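MgGH51 (Meripilus giganteus, PDB 6ZPV) hydrolyses terminal alpha-L-arabinofuranosyl groups from arabinose-containing glycans as a family GH51 arabinofuranosidase, probably with retention of anomeric configuration. Local coordinates at residues A[560-566]-A[608-614]; A[316-320]-A[329-335]; A[353-359]-A[380-384]; A[27-31]-A[100-104]; A[409-413]-A[530-536]. One frame throughout, in Å; residues are numbered along the deposited sequence.

Contact 1: residues A[560-566]-A[608-614]; sequences QSLTFQL and KTFTYNA
F564 and F610 form a hydrogen-bonded pair of an antiparallel strand couple, their ring planes 33° apart. CB of F564 sits over the face of the F610 ring, 4.0 Å from its centroid, and F564 CD2 meets F610 CE2 at 3.7 Å. A first torsion of 65° places CG of F610 between its own N and carbonyl carbon, bringing the ring toward 560-566; its CE1 then touches L566 CD1 at 4.1 Å. Farther along this apolar face, L562 CD1 rests 4.0 Å from A614 CB. The opposite face is polar. T609 OG1 donates to Q565 OE1 over 2.7 Å, arriving 31° out of the carbonyl plane, and the bent Q565 chain also lays its amide beside T609 CG2. Leucine in place of Q565 would probably leave the T609 hydroxyl without this acceptor. One water joins the hydroxyls of T563 and T611, and another links S561 OG to N613 OD1. Seven backbone bonds close the pairing. Strand 560-565 is the middle strand of a small sheet, with 2-4 parallel on its other edge; the aromatic face packs on I550 and I552 of strand 547-554, in the larger antiparallel sheet of the C-terminal beta-sandwich.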
# COMPACT_ATOMS: atom_id res chain seq x y z
N GLN A 560 28.23 -21.49 2.36
CA GLN A 560 28.44 -22.10 3.66
C GLN A 560 27.55 -23.34 3.83
O GLN A 560 26.39 -23.25 3.44
CB GLN A 560 28.12 -21.09 4.76
CG GLN A 560 28.89 -19.80 4.68
CD GLN A 560 29.50 -19.66 6.02
OE1 GLN A 560 30.21 -20.59 6.34
NE2 GLN A 560 29.02 -18.69 6.81
N SER A 561 28.04 -24.39 4.43
CA SER A 561 27.28 -25.63 4.61
C SER A 561 26.74 -25.71 6.04
O SER A 561 27.41 -25.25 6.98
CB SER A 561 28.11 -26.91 4.25
OG SER A 561 28.35 -26.90 2.85
N LEU A 562 25.55 -26.28 6.18
CA LEU A 562 24.91 -26.50 7.44
C LEU A 562 24.57 -27.96 7.55
O LEU A 562 23.94 -28.50 6.65
CB LEU A 562 23.63 -25.66 7.57
CG LEU A 562 23.83 -24.15 7.33
CD1 LEU A 562 23.54 -23.78 5.90
CD2 LEU A 562 22.97 -23.29 8.25
N THR A 563 24.94 -28.57 8.67
CA THR A 563 24.56 -29.93 8.98
C THR A 563 23.43 -29.84 10.03
O THR A 563 23.70 -29.46 11.17
CB THR A 563 25.75 -30.72 9.58
OG1 THR A 563 26.93 -30.61 8.76
CG2 THR A 563 25.32 -32.16 9.82
N PHE A 564 22.21 -30.13 9.60
CA PHE A 564 21.05 -30.11 10.50
C PHE A 564 20.95 -31.41 11.25
O PHE A 564 20.95 -32.49 10.63
CB PHE A 564 19.78 -29.82 9.71
CG PHE A 564 19.74 -28.40 9.22
CD1 PHE A 564 19.48 -27.34 10.11
CD2 PHE A 564 20.05 -28.08 7.91
CE1 PHE A 564 19.50 -26.04 9.64
CE2 PHE A 564 20.06 -26.78 7.47
CZ PHE A 564 19.80 -25.75 8.33
N GLN A 565 20.82 -31.30 12.56
CA GLN A 565 20.66 -32.45 13.47
C GLN A 565 19.30 -32.35 14.14
O GLN A 565 19.08 -31.46 14.97
CB GLN A 565 21.79 -32.50 14.50
CG GLN A 565 23.14 -32.76 13.92
CD GLN A 565 23.37 -34.14 13.37
OE1 GLN A 565 22.49 -34.99 13.46
NE2 GLN A 565 24.61 -34.41 12.95
N LEU A 566 18.42 -33.25 13.75
CA LEU A 566 17.03 -33.36 14.23
C LEU A 566 16.86 -34.70 14.96
O LEU A 566 15.69 -35.21 15.08
CB LEU A 566 16.05 -33.23 13.07
CG LEU A 566 15.83 -31.78 12.57
CD1 LEU A 566 16.98 -31.28 11.78
CD2 LEU A 566 14.58 -31.69 11.80
N LYS A 608 16.73 -37.39 9.93
CA LYS A 608 17.17 -36.84 11.22
C LYS A 608 18.48 -36.10 11.10
O LYS A 608 18.77 -35.31 12.03
CB LYS A 608 17.17 -37.90 12.31
CG LYS A 608 15.79 -38.26 12.82
CD LYS A 608 15.71 -39.38 13.82
CE LYS A 608 14.34 -39.55 14.39
NZ LYS A 608 14.33 -40.64 15.41
N THR A 609 19.28 -36.40 10.09
CA THR A 609 20.52 -35.65 9.83
C THR A 609 20.54 -35.36 8.34
O THR A 609 20.41 -36.32 7.53
CB THR A 609 21.79 -36.47 10.24
OG1 THR A 609 21.70 -36.80 11.62
CG2 THR A 609 23.04 -35.67 9.97
N PHE A 610 20.79 -34.12 7.93
CA PHE A 610 20.96 -33.81 6.52
C PHE A 610 21.79 -32.55 6.38
O PHE A 610 21.87 -31.78 7.38
CB PHE A 610 19.59 -33.77 5.81
CG PHE A 610 18.67 -32.67 6.28
CD1 PHE A 610 17.83 -32.93 7.31
CD2 PHE A 610 18.68 -31.42 5.72
CE1 PHE A 610 16.96 -31.98 7.75
CE2 PHE A 610 17.81 -30.46 6.19
CZ PHE A 610 16.97 -30.74 7.24
N THR A 611 22.32 -32.34 5.21
CA THR A 611 23.25 -31.23 4.97
C THR A 611 22.73 -30.36 3.85
O THR A 611 22.28 -30.88 2.83
CB THR A 611 24.66 -31.79 4.70
OG1 THR A 611 25.07 -32.58 5.82
CG2 THR A 611 25.64 -30.71 4.38
N TYR A 612 22.87 -29.05 4.01
CA TYR A 612 22.50 -28.09 2.96
C TYR A 612 23.68 -27.16 2.69
O TYR A 612 24.25 -26.61 3.68
CB TYR A 612 21.26 -27.27 3.38
CG TYR A 612 20.87 -26.26 2.33
CD1 TYR A 612 20.47 -26.65 1.07
CD2 TYR A 612 20.88 -24.90 2.60
CE1 TYR A 612 20.11 -25.73 0.12
CE2 TYR A 612 20.52 -23.96 1.67
CZ TYR A 612 20.13 -24.39 0.40
OH TYR A 612 19.76 -23.49 -0.58
N ASN A 613 24.01 -26.95 1.43
CA ASN A 613 25.02 -25.98 1.04
C ASN A 613 24.31 -24.69 0.64
O ASN A 613 23.66 -24.64 -0.40
CB ASN A 613 25.91 -26.47 -0.11
CG ASN A 613 27.05 -25.49 -0.45
OD1 ASN A 613 27.35 -24.43 0.21
ND2 ASN A 613 27.77 -25.80 -1.52
N ALA A 614 24.39 -23.68 1.49
CA ALA A 614 23.72 -22.38 1.26
C ALA A 614 24.59 -21.51 0.38
O ALA A 614 25.67 -21.10 0.79
CB ALA A 614 23.46 -21.67 2.56
O HOH W 1 29.67 -24.91 1.41
O HOH W 2 27.67 -32.21 6.74

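Contact 2: residues A[316-320]-A[329-335]; sequences INFVI and AALRASL
R332 reaches from helix 327-334 to the last turn of helix 306-320, where NH1 gives a nearly straight hydrogen bond (172°) to F318 O, 2.9 Å away. The oxygen lies in the guanidinium plane, yet the nitrogen stands well above the carbonyl plane and uses no lone-pair direction. This is the tight part of the contact. The R332 chain runs extended to CD, which already lies 3.1 Å from F318 O; the bend at chi3 (62°) then brings NH1 back to that oxygen edge-on. Lower down the same chain, CB covers one face of the F318 ring, 4.0 Å from its centroid. The ring also packs on W244 and on L271 and L272 of helix 271-281. Beside the arginine bond, buried A329 rests its CB 3.6 Å from N317 O. The looser side is the partly exposed rim. There L331 CG and L335 CD1 approach the ring's edge through one atom, F318 CE1, at 4.1 and 4.2 Å. The short helix axes approach to 7.6 Å and cross at 45°, joining two helices of the connection between barrel strands 284-289 and 345-348. R332 also donates NE to H337 O and NH2 to P338 O and G321 O, so backbone oxygens take up NE, NH1 and NH2; the positive group sits by the carbonyl-rich C-terminal end of helix 306-320, which would probably favour it there, and it ties that helix end to the following loops.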
# COMPACT_ATOMS: atom_id res chain seq x y z
N ILE A 316 -12.59 5.00 14.83
CA ILE A 316 -12.64 3.63 15.36
C ILE A 316 -14.08 3.11 15.40
O ILE A 316 -14.35 1.95 15.01
CB ILE A 316 -11.93 3.55 16.71
CG1 ILE A 316 -10.44 3.85 16.56
CG2 ILE A 316 -12.18 2.18 17.35
CD1 ILE A 316 -9.71 4.14 17.86
N ASN A 317 -15.03 3.96 15.79
CA ASN A 317 -16.44 3.53 15.78
C ASN A 317 -16.90 3.17 14.37
O ASN A 317 -17.70 2.25 14.20
CB ASN A 317 -17.36 4.60 16.40
CG ASN A 317 -17.39 4.53 17.92
OD1 ASN A 317 -17.15 3.44 18.46
ND2 ASN A 317 -17.71 5.68 18.53
N PHE A 318 -16.45 3.86 13.34
CA PHE A 318 -16.79 3.48 11.97
C PHE A 318 -16.38 2.02 11.76
O PHE A 318 -17.12 1.26 11.09
CB PHE A 318 -16.12 4.39 10.94
CG PHE A 318 -16.51 4.04 9.53
CD1 PHE A 318 -17.70 4.48 9.00
CD2 PHE A 318 -15.71 3.20 8.74
CE1 PHE A 318 -18.09 4.18 7.71
CE2 PHE A 318 -16.09 2.90 7.43
CZ PHE A 318 -17.28 3.39 6.93
N VAL A 319 -15.21 1.62 12.21
CA VAL A 319 -14.65 0.27 11.99
C VAL A 319 -15.44 -0.77 12.78
O VAL A 319 -15.81 -1.83 12.21
CB VAL A 319 -13.15 0.22 12.31
CG1 VAL A 319 -12.62 -1.15 11.97
CG2 VAL A 319 -12.37 1.30 11.58
N ILE A 320 -15.65 -0.54 14.09
CA ILE A 320 -16.09 -1.61 15.03
C ILE A 320 -17.37 -1.32 15.79
O ILE A 320 -17.85 -2.23 16.49
CB ILE A 320 -14.99 -1.96 16.04
CG1 ILE A 320 -14.73 -0.84 17.06
CG2 ILE A 320 -13.73 -2.41 15.35
CD1 ILE A 320 -13.77 -1.25 18.13
N ALA A 329 -20.77 4.40 13.26
CA ALA A 329 -21.12 2.97 13.08
C ALA A 329 -22.40 2.88 12.24
O ALA A 329 -22.52 1.96 11.42
CB ALA A 329 -21.28 2.32 14.44
N ALA A 330 -23.38 3.74 12.49
CA ALA A 330 -24.60 3.74 11.65
C ALA A 330 -24.26 3.99 10.21
O ALA A 330 -24.89 3.44 9.31
CB ALA A 330 -25.60 4.75 12.19
N LEU A 331 -23.24 4.83 9.98
CA LEU A 331 -22.81 5.15 8.63
C LEU A 331 -22.22 3.91 7.95
O LEU A 331 -22.53 3.61 6.78
CB LEU A 331 -21.80 6.29 8.68
CG LEU A 331 -21.27 6.79 7.33
CD1 LEU A 331 -22.38 7.36 6.47
CD2 LEU A 331 -20.18 7.81 7.53
N ARG A 332 -21.36 3.15 8.65
CA ARG A 332 -20.82 1.91 8.11
C ARG A 332 -21.99 1.01 7.69
O ARG A 332 -21.96 0.39 6.59
CB ARG A 332 -19.93 1.21 9.13
CG ARG A 332 -19.29 -0.07 8.59
CD ARG A 332 -18.72 -1.01 9.65
NE ARG A 332 -19.74 -1.51 10.56
CZ ARG A 332 -19.85 -1.25 11.86
NH1 ARG A 332 -19.09 -0.33 12.43
NH2 ARG A 332 -20.72 -1.90 12.58
N ALA A 333 -22.98 0.84 8.53
CA ALA A 333 -24.15 0.02 8.19
C ALA A 333 -24.83 0.58 6.93
O ALA A 333 -25.25 -0.23 6.07
CB ALA A 333 -25.09 -0.06 9.41
N SER A 334 -25.07 1.87 6.88
CA SER A 334 -25.76 2.49 5.74
C SER A 334 -25.04 2.24 4.42
O SER A 334 -25.68 2.24 3.36
CB SER A 334 -25.92 4.00 5.98
OG SER A 334 -24.79 4.75 5.63
N LEU A 335 -23.72 2.09 4.49
CA LEU A 335 -22.88 1.83 3.32
C LEU A 335 -22.75 0.33 3.02
O LEU A 335 -21.97 -0.03 2.12
CB LEU A 335 -21.51 2.48 3.57
CG LEU A 335 -21.55 4.01 3.60
CD1 LEU A 335 -20.23 4.58 4.15
CD2 LEU A 335 -21.83 4.60 2.24

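Contact 3: residues A[353-359]-A[380-384]; sequences FFAAGSY and IATTN
F353 begins the contact by turning its ring against the backbone of 382-384, on two neighbouring units of the (beta/alpha)8 barrel. Strand 345-348, helix 359-373 and strand 378-381 make one beta-alpha-beta crossover; 353-359 lies in the loop after strand 345-348 and runs into helix 359-373, while 380-384 carries the end of strand 378-381 and the loop after it. In clan GH-A enzymes the end of the fourth strand, here 345-348, carries the acid/base, which would place this packing close behind the catalytic rim. With CG of F353 set between its N and carbonyl carbon (chi1 56°), the ring's CD2 comes 3.4 Å from T382 O, which lies at the ring edge near its plane. N384 OD1 is 3.6 Å from F353 CB, and the amide runs nearly parallel to the ring plane. Next, F354 points away from 380-384 but receives F353 CE1 over the centre of its ring. A356 returns to the contact with a single methyl, CB to T383 CG2 at 4.1 Å. The chain then turns, its Y359 N bonded to A355 O, while S358 OG bonds to S299. At Y359, the start of helix 359-373, CG anti to the backbone N (chi1 -165°) sends the ring across T382 and T383. Its CD2 is packed to 3.4 Å from T383 CG2, while A381 CB lies at the ring edge. T382 itself sends OG1 to D352. The tyrosine hydroxyl also bonds to V348 O, linking the ends of the two strands, and it accepts T382 N at 3.1 Å in a bent bond of 139°.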
# COMPACT_ATOMS: atom_id res chain seq x y z
N PHE A 353 8.76 10.23 17.52
CA PHE A 353 10.12 10.55 17.96
C PHE A 353 10.60 11.88 17.43
O PHE A 353 11.52 12.49 18.00
CB PHE A 353 11.09 9.41 17.66
CG PHE A 353 11.18 8.99 16.23
CD1 PHE A 353 11.94 9.72 15.33
CD2 PHE A 353 10.51 7.87 15.78
CE1 PHE A 353 12.06 9.34 14.00
CE2 PHE A 353 10.63 7.46 14.45
CZ PHE A 353 11.39 8.20 13.56
N PHE A 354 10.04 12.37 16.32
CA PHE A 354 10.41 13.71 15.81
C PHE A 354 9.74 14.85 16.57
O PHE A 354 10.13 16.01 16.40
CB PHE A 354 10.04 13.83 14.33
CG PHE A 354 10.99 13.14 13.38
CD1 PHE A 354 12.36 13.34 13.43
CD2 PHE A 354 10.49 12.31 12.38
CE1 PHE A 354 13.19 12.73 12.51
CE2 PHE A 354 11.35 11.74 11.46
CZ PHE A 354 12.70 11.92 11.52
N ALA A 355 8.73 14.52 17.41
CA ALA A 355 7.94 15.51 18.19
C ALA A 355 7.78 15.00 19.62
O ALA A 355 6.69 14.96 20.17
CB ALA A 355 6.61 15.73 17.48
N ALA A 356 8.91 14.57 20.19
CA ALA A 356 8.87 13.92 21.51
C ALA A 356 8.64 14.86 22.66
O ALA A 356 8.34 14.40 23.77
CB ALA A 356 10.10 13.07 21.67
N GLY A 357 8.82 16.18 22.44
CA GLY A 357 8.49 17.15 23.49
C GLY A 357 7.03 17.21 23.80
O GLY A 357 6.68 17.39 24.98
N SER A 358 6.16 17.01 22.83
CA SER A 358 4.70 17.01 23.04
C SER A 358 4.09 15.62 23.10
O SER A 358 2.95 15.51 23.56
CB SER A 358 4.04 17.83 21.95
OG SER A 358 4.23 17.18 20.71
N TYR A 359 4.76 14.61 22.58
CA TYR A 359 4.10 13.30 22.53
C TYR A 359 3.67 12.84 23.91
O TYR A 359 2.61 12.19 24.01
CB TYR A 359 4.94 12.22 21.85
CG TYR A 359 4.18 10.97 21.48
CD1 TYR A 359 3.17 11.00 20.51
CD2 TYR A 359 4.50 9.72 21.97
CE1 TYR A 359 2.53 9.87 20.04
CE2 TYR A 359 3.90 8.56 21.49
CZ TYR A 359 2.95 8.63 20.49
OH TYR A 359 2.44 7.45 19.96
N ILE A 380 -0.44 1.40 20.13
CA ILE A 380 1.01 1.34 19.81
C ILE A 380 1.59 2.75 19.81
O ILE A 380 1.09 3.64 19.08
CB ILE A 380 1.21 0.67 18.44
CG1 ILE A 380 0.53 -0.69 18.31
CG2 ILE A 380 2.67 0.61 18.12
CD1 ILE A 380 0.35 -1.18 16.93
N ALA A 381 2.66 2.95 20.58
CA ALA A 381 3.38 4.22 20.68
C ALA A 381 4.43 4.32 19.55
O ALA A 381 5.01 3.29 19.14
CB ALA A 381 4.00 4.34 22.04
N THR A 382 4.75 5.57 19.18
CA THR A 382 5.61 5.78 18.03
C THR A 382 6.89 6.55 18.34
O THR A 382 7.73 6.75 17.44
CB THR A 382 4.84 6.55 16.94
OG1 THR A 382 4.70 7.88 17.43
CG2 THR A 382 3.53 5.91 16.57
N THR A 383 7.07 7.02 19.58
CA THR A 383 8.34 7.55 20.01
C THR A 383 9.38 6.40 20.09
O THR A 383 9.02 5.22 20.06
CB THR A 383 8.19 8.28 21.35
OG1 THR A 383 7.23 7.61 22.18
CG2 THR A 383 7.77 9.72 21.13
N ASN A 384 10.64 6.80 20.27
CA ASN A 384 11.68 5.78 20.52
C ASN A 384 11.34 5.08 21.83
O ASN A 384 10.83 5.73 22.82
CB ASN A 384 13.06 6.44 20.63
CG ASN A 384 13.49 7.09 19.35
OD1 ASN A 384 13.19 6.60 18.26
ND2 ASN A 384 14.24 8.17 19.47

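Contact 4: residues A[27-31]-A[100-104]; sequences HSGDG and GFWGI
G31 CA lies over the centre of the F101 ring, 3.4 Å from its centroid and only 10° off the ring normal. A CB on G31 would collide with CD1 of that ring, so the close approach depends on the bare glycine backbone; the peptide carbon of D30 lies over the same ring. Beside it H27 meets two aromatic partners. Its ND1 comes 3.9 Å from F101 CE1 in an oblique pairing, and one face takes the edge of W102, a T-shaped pair with planes 64° apart and W102 CH2 3.9 Å from H27 NE2. These three rings form an aromatic cluster where the loop after the first barrel strand, 20-21, meets a loop of the beta-sandwich formed by residues 57-198. The H27 ring is fixed in rotation by ND1, which donates to D30 O at 2.7 Å (148°), the oxygen lying in the imidazole plane. Farther out, Y263 stacks on H27 and bonds its backbone N through the tyrosine hydroxyl, while Y498 OH takes up H27 O. D30 is held by T266 through its carboxylate and by D24 through its backbone N. W102 leans edge-to-face on H485 and also touches N487 and S488, and its side chain comes within about 4 Å of a bound N-acetylglucosamine.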
# COMPACT_ATOMS: atom_id res chain seq x y z
N HIS A 27 2.61 6.87 -5.85
CA HIS A 27 1.33 6.53 -6.50
C HIS A 27 0.97 5.05 -6.23
O HIS A 27 0.42 4.37 -7.08
CB HIS A 27 1.35 6.88 -7.98
CG HIS A 27 1.11 8.33 -8.21
ND1 HIS A 27 -0.13 8.90 -8.12
CD2 HIS A 27 1.98 9.35 -8.39
CE1 HIS A 27 -0.03 10.20 -8.30
NE2 HIS A 27 1.26 10.48 -8.48
N SER A 28 1.15 4.66 -4.99
CA SER A 28 0.71 3.34 -4.48
C SER A 28 -0.79 3.25 -4.26
O SER A 28 -1.32 2.11 -4.25
CB SER A 28 1.39 3.00 -3.19
OG SER A 28 1.04 3.97 -2.22
N GLY A 29 -1.46 4.37 -4.04
CA GLY A 29 -2.93 4.39 -3.85
C GLY A 29 -3.55 4.86 -5.15
O GLY A 29 -3.87 4.06 -6.03
N ASP A 30 -3.68 6.18 -5.29
CA ASP A 30 -4.03 6.76 -6.57
C ASP A 30 -2.98 6.43 -7.62
O ASP A 30 -1.80 6.84 -7.42
CB ASP A 30 -4.19 8.26 -6.43
CG ASP A 30 -5.42 8.68 -5.67
OD1 ASP A 30 -6.51 8.19 -5.88
OD2 ASP A 30 -5.28 9.48 -4.78
N GLY A 31 -3.35 5.74 -8.68
CA GLY A 31 -2.40 5.26 -9.64
C GLY A 31 -1.84 3.87 -9.42
O GLY A 31 -1.07 3.37 -10.26
N GLY A 100 -4.22 9.06 -18.19
CA GLY A 100 -4.08 8.09 -17.12
C GLY A 100 -2.90 8.44 -16.23
O GLY A 100 -2.37 9.56 -16.23
N PHE A 101 -2.49 7.42 -15.43
CA PHE A 101 -1.25 7.49 -14.63
C PHE A 101 -0.15 6.92 -15.50
O PHE A 101 0.19 5.72 -15.46
CB PHE A 101 -1.45 6.72 -13.32
CG PHE A 101 -2.50 7.35 -12.42
CD1 PHE A 101 -2.14 8.33 -11.52
CD2 PHE A 101 -3.81 6.93 -12.48
CE1 PHE A 101 -3.08 8.88 -10.66
CE2 PHE A 101 -4.76 7.48 -11.64
CZ PHE A 101 -4.39 8.45 -10.73
N TRP A 102 0.33 7.76 -16.43
CA TRP A 102 1.41 7.34 -17.35
C TRP A 102 0.97 6.13 -18.21
O TRP A 102 1.76 5.24 -18.52
CB TRP A 102 2.74 7.12 -16.61
CG TRP A 102 3.13 8.37 -15.90
CD1 TRP A 102 3.79 9.42 -16.39
CD2 TRP A 102 2.74 8.73 -14.57
NE1 TRP A 102 3.86 10.43 -15.46
CE2 TRP A 102 3.20 10.02 -14.35
CE3 TRP A 102 2.08 8.07 -13.51
CZ2 TRP A 102 2.91 10.73 -13.18
CZ3 TRP A 102 1.80 8.75 -12.36
CH2 TRP A 102 2.19 10.08 -12.21
N GLY A 103 -0.30 6.17 -18.67
CA GLY A 103 -0.84 5.14 -19.54
C GLY A 103 -2.10 4.54 -19.03
O GLY A 103 -2.50 4.76 -17.84
N ILE A 104 -2.75 3.71 -19.85
CA ILE A 104 -3.95 2.95 -19.52
C ILE A 104 -3.83 1.63 -20.23
O ILE A 104 -3.70 1.62 -21.45
CB ILE A 104 -5.26 3.67 -19.87
CG1 ILE A 104 -5.35 5.07 -19.27
CG2 ILE A 104 -6.44 2.78 -19.54
CD1 ILE A 104 -6.62 5.85 -19.64

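Contact 5: residues A[409-413]-A[530-536]; sequences YQNAF and TNGGTLH
Y409 lays one face of its ring against T534, whose CG2 stands 3.9 Å from the ring centroid; the side chains lie alongside, pointing the same way. With chi1 at 73°, CG of Y409 sits between its N and carbonyl carbon, which carries the ring across 532-534, CD1 only 3.2 Å from G533 O. Were Y409 replaced by an alanine, the T534 methyl would probably lose the ring face it rests on, leaving a gap between helix end and turn. N531 has CG anti to its backbone N (chi1 -175°), which lays its amide on the F413 ring, planes 13° apart and CG to CG at 3.6 Å. Between these pairs A412 CB sits over the H536 ring, 3.6 Å from CE1. The type II turn T530-G533 thus fits the chain after barrel helix 405-410, joining barrel to C-terminal beta-sandwich. H536 NE2 donates to G533 O at 2.8 Å, holding the imidazole against the turn with that oxygen near its ring plane. Polar contact between the segments runs through water: one links Y409 O to G532 N, another joins Q410 O, F413 N and N531 OD1. R469 makes a cation-pi contact with F413, and A462 packs on Y409 and H536.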
# COMPACT_ATOMS: atom_id res chain seq x y z
N TYR A 409 22.26 -7.81 8.43
CA TYR A 409 22.77 -9.09 8.94
C TYR A 409 23.53 -8.89 10.24
O TYR A 409 23.49 -9.75 11.11
CB TYR A 409 23.52 -9.95 7.91
CG TYR A 409 24.88 -9.49 7.50
CD1 TYR A 409 25.94 -9.66 8.38
CD2 TYR A 409 25.17 -9.00 6.25
CE1 TYR A 409 27.25 -9.33 8.02
CE2 TYR A 409 26.49 -8.72 5.86
CZ TYR A 409 27.53 -8.90 6.74
OH TYR A 409 28.83 -8.59 6.35
N GLN A 410 24.24 -7.78 10.39
CA GLN A 410 25.02 -7.47 11.57
C GLN A 410 24.11 -7.24 12.77
O GLN A 410 24.61 -7.33 13.90
CB GLN A 410 25.97 -6.28 11.40
CG GLN A 410 27.10 -6.58 10.44
CD GLN A 410 28.00 -5.34 10.31
OE1 GLN A 410 27.48 -4.20 10.29
NE2 GLN A 410 29.24 -5.56 9.99
N ASN A 411 22.84 -6.92 12.58
CA ASN A 411 21.93 -6.54 13.67
C ASN A 411 20.80 -7.54 13.79
O ASN A 411 19.77 -7.23 14.41
CB ASN A 411 21.47 -5.09 13.49
CG ASN A 411 22.62 -4.15 13.81
OD1 ASN A 411 22.80 -3.82 15.00
ND2 ASN A 411 23.42 -3.81 12.85
N ALA A 412 21.00 -8.78 13.39
CA ALA A 412 19.99 -9.86 13.55
C ALA A 412 19.74 -10.19 15.02
O ALA A 412 18.71 -10.81 15.30
CB ALA A 412 20.44 -11.09 12.81
N PHE A 413 20.61 -9.79 15.93
CA PHE A 413 20.40 -9.96 17.37
C PHE A 413 19.84 -8.70 18.02
O PHE A 413 19.85 -8.60 19.26
CB PHE A 413 21.67 -10.47 18.05
CG PHE A 413 21.97 -11.92 17.80
CD1 PHE A 413 22.40 -12.36 16.58
CD2 PHE A 413 21.80 -12.86 18.82
CE1 PHE A 413 22.66 -13.70 16.37
CE2 PHE A 413 22.06 -14.19 18.58
CZ PHE A 413 22.47 -14.63 17.34
N THR A 530 26.11 -17.00 14.63
CA THR A 530 27.12 -16.07 15.13
C THR A 530 26.55 -14.64 15.11
O THR A 530 26.13 -14.20 14.04
CB THR A 530 28.39 -16.17 14.31
OG1 THR A 530 28.85 -17.53 14.42
CG2 THR A 530 29.45 -15.24 14.83
N ASN A 531 26.63 -13.97 16.22
CA ASN A 531 26.18 -12.59 16.36
C ASN A 531 27.18 -11.69 15.60
O ASN A 531 28.34 -11.60 16.02
CB ASN A 531 26.02 -12.25 17.82
CG ASN A 531 25.44 -10.88 18.06
OD1 ASN A 531 25.35 -10.06 17.15
ND2 ASN A 531 25.03 -10.62 19.29
N GLY A 532 26.74 -11.10 14.46
CA GLY A 532 27.59 -10.34 13.57
C GLY A 532 27.99 -11.09 12.33
O GLY A 532 28.62 -10.47 11.44
N GLY A 533 27.69 -12.36 12.26
CA GLY A 533 28.04 -13.18 11.10
C GLY A 533 27.08 -13.01 9.95
O GLY A 533 26.03 -12.34 10.06
N THR A 534 27.43 -13.61 8.82
CA THR A 534 26.63 -13.54 7.58
C THR A 534 25.57 -14.63 7.49
O THR A 534 24.70 -14.51 6.62
CB THR A 534 27.53 -13.57 6.37
OG1 THR A 534 28.38 -14.71 6.47
CG2 THR A 534 28.38 -12.34 6.24
N LEU A 535 25.67 -15.71 8.27
CA LEU A 535 24.81 -16.88 8.07
C LEU A 535 23.85 -17.00 9.24
O LEU A 535 24.25 -17.07 10.42
CB LEU A 535 25.65 -18.16 8.00
CG LEU A 535 24.87 -19.44 7.68
CD1 LEU A 535 24.28 -19.40 6.28
CD2 LEU A 535 25.78 -20.65 7.83
N HIS A 536 22.54 -16.98 8.95
CA HIS A 536 21.49 -16.97 9.99
C HIS A 536 20.39 -17.93 9.61
O HIS A 536 20.19 -18.26 8.44
CB HIS A 536 20.93 -15.54 10.14
CG HIS A 536 21.92 -14.58 10.70
ND1 HIS A 536 21.99 -14.37 12.04
CD2 HIS A 536 22.93 -13.91 10.08
CE1 HIS A 536 23.05 -13.55 12.21
NE2 HIS A 536 23.64 -13.27 11.07
O HOH W 3 24.04 -10.79 13.66
O HOH W 4 23.49 -8.90 15.64
O HOH W 5 30.00 -8.23 11.48

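How the contacts relate
Along the chain contacts 4, 2, 3, 5 and 1 close one after another, none nested. Contacts 2 and 3 lie in the barrel, their nearest atoms about 10 Å apart, packing connections around strands 284-289, 345-348 and 378-381. Contact 4 joins the first barrel strand's loop to the beta-sandwich of 57-198, its centre about 29 Å from that of contact 2. Contact 5 is the seam between barrel and C-terminal sandwich. It touches contact 1, where L562 and Q560 pack on L535, though their centres lie about 18 Å apart. Contacts 4 and 5 thus join the barrel to its two flanking domains, while 2 and 3 pack within the barrel and 1 within the C-terminal domain.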